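Local coordinates for protease VP4 (Blotched snakehead virus, PDB 2GEF), which cleaves peptide bonds as a birnavirus serine protease with a serine/lysine catalytic dyad, probably processing the viral polyprotein of which it is a part, at residues P34-F38 with F169-K173; L12-P17 with N41-E46. All coordinates share one frame. Residues are numbered along the deposited sequence.

How the contacts relate
The two contacts illustrate how the helix carrying the catalytic lysine packs on one face of a sheet. In contact 1 the start of helix 170-178 packs on strand 31-38; in contact 2 the neighbouring strand 43-52 takes on a short parallel partner from the N-terminal arm. Their centres lie about 9 Å apart, and two probable hydrogen bonds join them: A37 O to T44 N, 2.7 Å, within the antiparallel pair, and L172 O to S45 OG, 2.5 Å, from helix to sheet. Contact 1 holds the general base K173, whose side chain is about 3 Å from that of nucleophile S136. S45 of contact 2 is about 5 Å from K173 and about 10 Å from S136, side chain to side chain.

Contact 1 of 2, residues P34-F38 with F169-K173; sequences PVVAF and FGNLK
V36 lies over the side chains of F169, L172 and K173, setting the first turn of a helix against a beta strand. P34-F38 is extended, and P34, V36 and F38 direct their CA-to-CB bonds toward the helix while V35 and A37 turn theirs away. F169, with phi/psi of 74/20°, is the N-cap residue; its O accepts the first-turn bond from K173 N at 2.8 Å. The backbones come nearest at P34 and K173, with CA atoms 5.4 Å apart. V36, in the m rotamer, places CG1 3.5 Å from K173 CG, CB 4.0 Å from L172 CD2 and CG2 3.9 Å from F169 CD2. This helix carries the lysine of the Ser/Lys dyad, the catalytic arrangement of the S50 peptidases. The aliphatic part of K173 extends roughly perpendicular to the strand, its CG also 3.5 Å from P34 CG, so that apolar contacts flank the chain leading to NZ, which makes a weak hydrogen bond to T156 and lies close to the nucleophile S136. At the other end F38 (chi1 -42°) sets CZ over one face of the F169 ring, 3.6 Å from CE1; the centroids are 4.7 Å apart and the planes inclined at 49°. L172, with chi1 t and chi2 p, brings CD2 to 3.8 Å from F38 CE2.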
loop_
_atom_site.group_PDB
_atom_site.type_symbol
_atom_site.label_atom_id
_atom_site.label_comp_id
_atom_site.label_asym_id
_atom_site.label_seq_id
_atom_site.Cartn_x
_atom_site.Cartn_y
_atom_site.Cartn_z
ATOM N N PRO A 34 -2.389 -0.286 -2.441
ATOM C CA PRO A 34 -3.398 0.646 -2.918
ATOM C C PRO A 34 -4.165 1.335 -1.905
ATOM O O PRO A 34 -4.323 0.817 -0.795
ATOM C CB PRO A 34 -4.228 -0.201 -3.854
ATOM C CG PRO A 34 -4.252 -1.463 -3.109
ATOM C CD PRO A 34 -2.833 -1.672 -2.633
ATOM N N VAL A 35 -4.445 2.629 -2.233
ATOM C CA VAL A 35 -5.149 3.526 -1.345
ATOM C C VAL A 35 -6.366 4.144 -2.053
ATOM O O VAL A 35 -6.215 4.848 -3.082
ATOM C CB VAL A 35 -4.309 4.630 -0.802
ATOM C CG1 VAL A 35 -5.261 5.645 0.118
ATOM C CG2 VAL A 35 -3.216 4.059 0.082
ATOM N N VAL A 36 -7.572 3.859 -1.509
ATOM C CA VAL A 36 -8.782 4.339 -2.188
ATOM C C VAL A 36 -9.460 5.414 -1.220
ATOM O O VAL A 36 -9.331 5.338 0.044
ATOM C CB VAL A 36 -9.720 3.182 -2.588
ATOM C CG1 VAL A 36 -9.026 2.094 -3.392
ATOM C CG2 VAL A 36 -10.434 2.580 -1.373
ATOM N N ALA A 37 -10.130 6.394 -1.818
ATOM C CA ALA A 37 -10.893 7.396 -1.128
ATOM C C ALA A 37 -12.102 7.773 -1.997
ATOM O O ALA A 37 -12.070 7.637 -3.284
ATOM C CB ALA A 37 -10.073 8.572 -0.835
ATOM N N PHE A 38 -13.166 8.170 -1.290
ATOM C CA PHE A 38 -14.514 8.534 -1.887
ATOM C C PHE A 38 -14.992 9.918 -1.528
ATOM O O PHE A 38 -15.130 10.194 -0.360
ATOM C CB PHE A 38 -15.573 7.469 -1.482
ATOM C CG PHE A 38 -15.032 6.055 -1.563
ATOM C CD1 PHE A 38 -14.442 5.459 -0.463
ATOM C CD2 PHE A 38 -15.077 5.371 -2.756
ATOM C CE1 PHE A 38 -13.843 4.161 -0.555
ATOM C CE2 PHE A 38 -14.549 4.100 -2.887
ATOM C CZ PHE A 38 -13.913 3.480 -1.751
ATOM N N PHE A 169 -13.258 -3.176 -2.344
ATOM C CA PHE A 169 -12.604 -2.260 -3.363
ATOM C C PHE A 169 -11.485 -2.870 -4.181
ATOM O O PHE A 169 -10.710 -2.146 -4.739
ATOM C CB PHE A 169 -12.221 -0.874 -2.741
ATOM C CG PHE A 169 -13.354 -0.324 -1.815
ATOM C CD1 PHE A 169 -14.634 -0.019 -2.353
ATOM C CD2 PHE A 169 -13.141 -0.089 -0.431
ATOM C CE1 PHE A 169 -15.709 0.411 -1.493
ATOM C CE2 PHE A 169 -14.213 0.369 0.395
ATOM C CZ PHE A 169 -15.487 0.575 -0.148
ATOM N N GLY A 170 -11.407 -4.170 -4.268
ATOM C CA GLY A 170 -10.388 -4.830 -5.078
ATOM C C GLY A 170 -10.241 -4.308 -6.528
ATOM O O GLY A 170 -9.199 -3.987 -7.022
ATOM N N ASN A 171 -11.308 -4.330 -7.261
ATOM C CA ASN A 171 -11.341 -3.729 -8.543
ATOM C C ASN A 171 -10.853 -2.276 -8.721
ATOM O O ASN A 171 -10.189 -1.950 -9.647
ATOM C CB ASN A 171 -12.786 -3.780 -8.994
ATOM C CG ASN A 171 -12.864 -3.579 -10.448
ATOM O OD1 ASN A 171 -12.524 -2.488 -10.953
ATOM N ND2 ASN A 171 -13.111 -4.654 -11.168
ATOM N N LEU A 172 -11.256 -1.366 -7.869
ATOM C CA LEU A 172 -10.722 -0.047 -7.927
ATOM C C LEU A 172 -9.225 0.021 -7.475
ATOM O O LEU A 172 -8.451 0.861 -8.007
ATOM C CB LEU A 172 -11.575 0.850 -6.977
ATOM C CG LEU A 172 -11.238 2.334 -6.801
ATOM C CD1 LEU A 172 -11.489 2.986 -8.060
ATOM C CD2 LEU A 172 -12.231 2.902 -5.688
ATOM N N LYS A 173 -8.902 -0.773 -6.442
ATOM C CA LYS A 173 -7.504 -1.007 -6.041
ATOM C C LYS A 173 -6.628 -1.484 -7.144
ATOM O O LYS A 173 -5.565 -0.855 -7.275
ATOM C CB LYS A 173 -7.327 -1.833 -4.752
ATOM C CG LYS A 173 -7.650 -1.100 -3.609
ATOM C CD LYS A 173 -7.811 -2.126 -2.418
ATOM C CE LYS A 173 -8.560 -1.460 -1.339
ATOM N NZ LYS A 173 -7.692 -1.102 -0.259
#

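Contact 2 of 2, residues L12-P17 with N41-E46; sequences LAYKQP and NHSTSE
Backbone hydrogen bonds set the register of a short parallel beta pairing between L12-P17 and N41-E46. S43 N donates to A13 O at 2.9 Å and K15 N donates to S43 O at 3.0 Å, both nearly linear, so S43 bonds to the residues flanking Y14. Both chains are extended here; the CA atoms of Y14 and S43 are 4.9 Å apart, those of A13 and H42 5.1 Å. The end-to-end directions of the two segments are 57° apart. CA-H...O contacts supplement the pairing: Y14 CA to S43 O at 3.4 Å, and H42 CA to A13 O and T44 CA to K15 O at 3.5 Å each. A water bridges the two segments, 3.3 Å from Y14 OH and donating to S45 O at 2.6 Å. Among the side-chain contacts, Y14 (chi1 147°, between wells) brings CE1 to 3.8 Å from S45 CB; on the other face K15 CG meets the edge of the H42 ring, 3.3 Å from CD2. P17 CG lies 4.1 Å from T44 CB and 3.2 Å from E46 OE1, a carboxylate that bonds N127 through OE2. Strand 14-15 thus adds a short parallel neighbour to strand 43-52 of a mixed sheet, where 43-52 also pairs antiparallel with 31-38; Y14 and L12 rest on L172 of helix 170-178, whose O accepts a hydrogen bond from S45 OG.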
loop_
_atom_site.group_PDB
_atom_site.type_symbol
_atom_site.label_atom_id
_atom_site.label_comp_id
_atom_site.label_asym_id
_atom_site.label_seq_id
_atom_site.Cartn_x
_atom_site.Cartn_y
_atom_site.Cartn_z
ATOM N N LEU A 12 -19.024 3.774 -9.919
ATOM C CA LEU A 12 -18.108 4.683 -9.170
ATOM C C LEU A 12 -17.565 5.586 -10.274
ATOM O O LEU A 12 -17.351 5.104 -11.395
ATOM C CB LEU A 12 -16.958 3.794 -8.555
ATOM C CG LEU A 12 -17.131 2.977 -7.242
ATOM C CD1 LEU A 12 -15.710 2.536 -6.531
ATOM C CD2 LEU A 12 -17.823 3.885 -6.282
ATOM N N ALA A 13 -17.447 6.900 -10.056
ATOM C CA ALA A 13 -16.684 7.788 -10.980
ATOM C C ALA A 13 -15.237 7.884 -10.477
ATOM O O ALA A 13 -15.024 8.386 -9.428
ATOM C CB ALA A 13 -17.374 9.144 -11.168
ATOM N N TYR A 14 -14.291 7.270 -11.151
ATOM C CA TYR A 14 -12.855 7.212 -10.732
ATOM C C TYR A 14 -11.952 8.205 -11.447
ATOM O O TYR A 14 -11.975 8.359 -12.662
ATOM C CB TYR A 14 -12.302 5.694 -10.632
ATOM C CG TYR A 14 -10.833 5.389 -10.970
ATOM C CD1 TYR A 14 -9.840 5.839 -10.181
ATOM C CD2 TYR A 14 -10.481 4.642 -12.096
ATOM C CE1 TYR A 14 -8.497 5.703 -10.482
ATOM C CE2 TYR A 14 -9.096 4.424 -12.429
ATOM C CZ TYR A 14 -8.064 4.955 -11.583
ATOM O OH TYR A 14 -6.574 4.819 -11.822
ATOM N N LYS A 15 -11.191 8.962 -10.645
ATOM C CA LYS A 15 -10.089 9.793 -11.125
ATOM C C LYS A 15 -8.751 9.396 -10.495
ATOM O O LYS A 15 -8.659 8.756 -9.413
ATOM C CB LYS A 15 -10.331 11.222 -10.779
ATOM C CG LYS A 15 -11.608 11.778 -11.323
ATOM C CD LYS A 15 -11.454 13.257 -11.446
ATOM C CE LYS A 15 -12.763 13.898 -11.692
ATOM N NZ LYS A 15 -12.611 15.372 -12.140
ATOM N N GLN A 16 -7.688 9.764 -11.199
ATOM C CA GLN A 16 -6.401 9.507 -10.666
ATOM C C GLN A 16 -6.083 10.793 -9.918
ATOM O O GLN A 16 -6.529 11.869 -10.311
ATOM C CB GLN A 16 -5.399 9.218 -11.756
ATOM C CG GLN A 16 -5.832 9.609 -13.145
ATOM C CD GLN A 16 -6.589 8.446 -13.827
ATOM O OE1 GLN A 16 -7.814 8.562 -14.104
ATOM N NE2 GLN A 16 -5.869 7.322 -14.095
ATOM N N PRO A 17 -5.471 10.658 -8.755
ATOM C CA PRO A 17 -4.904 11.764 -8.071
ATOM C C PRO A 17 -3.942 12.551 -8.991
ATOM O O PRO A 17 -3.111 11.970 -9.697
ATOM C CB PRO A 17 -4.160 11.081 -6.929
ATOM C CG PRO A 17 -4.989 9.938 -6.628
ATOM C CD PRO A 17 -5.382 9.425 -7.969
ATOM N N ASN A 41 -19.297 13.237 -6.046
ATOM C CA ASN A 41 -18.416 13.607 -7.235
ATOM C C ASN A 41 -17.505 12.550 -7.768
ATOM O O ASN A 41 -17.764 12.037 -8.821
ATOM C CB ASN A 41 -17.553 14.903 -6.985
ATOM C CG ASN A 41 -16.743 15.360 -8.256
ATOM O OD1 ASN A 41 -15.560 15.006 -8.446
ATOM N ND2 ASN A 41 -17.388 16.165 -9.109
ATOM N N HIS A 42 -16.435 12.213 -7.026
ATOM C CA HIS A 42 -15.433 11.207 -7.449
ATOM C C HIS A 42 -14.774 10.320 -6.326
ATOM O O HIS A 42 -14.726 10.673 -5.176
ATOM C CB HIS A 42 -14.408 11.855 -8.457
ATOM C CG HIS A 42 -13.243 12.510 -7.797
ATOM N ND1 HIS A 42 -13.351 13.184 -6.599
ATOM C CD2 HIS A 42 -11.918 12.504 -8.099
ATOM C CE1 HIS A 42 -12.142 13.568 -6.197
ATOM N NE2 HIS A 42 -11.260 13.195 -7.107
ATOM N N SER A 43 -14.267 9.184 -6.752
ATOM C CA SER A 43 -13.449 8.272 -6.029
ATOM C C SER A 43 -12.056 8.327 -6.625
ATOM O O SER A 43 -11.910 8.712 -7.786
ATOM C CB SER A 43 -13.972 6.830 -6.127
ATOM O OG SER A 43 -15.380 6.831 -5.845
ATOM N N THR A 44 -11.062 7.963 -5.783
ATOM C CA THR A 44 -9.669 7.928 -6.116
ATOM C C THR A 44 -9.060 6.537 -5.774
ATOM O O THR A 44 -9.535 5.906 -4.926
ATOM C CB THR A 44 -8.813 9.090 -5.297
ATOM O OG1 THR A 44 -8.993 8.910 -3.859
ATOM C CG2 THR A 44 -9.276 10.507 -5.682
ATOM N N SER A 45 -8.019 6.135 -6.495
ATOM C CA SER A 45 -7.232 4.920 -6.241
ATOM C C SER A 45 -5.846 5.369 -6.651
ATOM O O SER A 45 -5.642 5.933 -7.823
ATOM C CB SER A 45 -7.695 3.828 -7.257
ATOM O OG SER A 45 -7.104 2.649 -6.990
ATOM N N GLU A 46 -4.888 5.056 -5.798
ATOM C CA GLU A 46 -3.476 5.496 -5.942
ATOM C C GLU A 46 -2.603 4.407 -5.331
ATOM O O GLU A 46 -3.006 3.813 -4.368
ATOM C CB GLU A 46 -3.331 6.617 -4.891
ATOM C CG GLU A 46 -2.718 7.794 -5.278
ATOM C CD GLU A 46 -3.063 8.908 -4.279
ATOM O OE1 GLU A 46 -4.211 8.955 -3.717
ATOM O OE2 GLU A 46 -2.180 9.750 -4.039
HETATM O O HOH W 1 -4.044 5.517 -9.885
#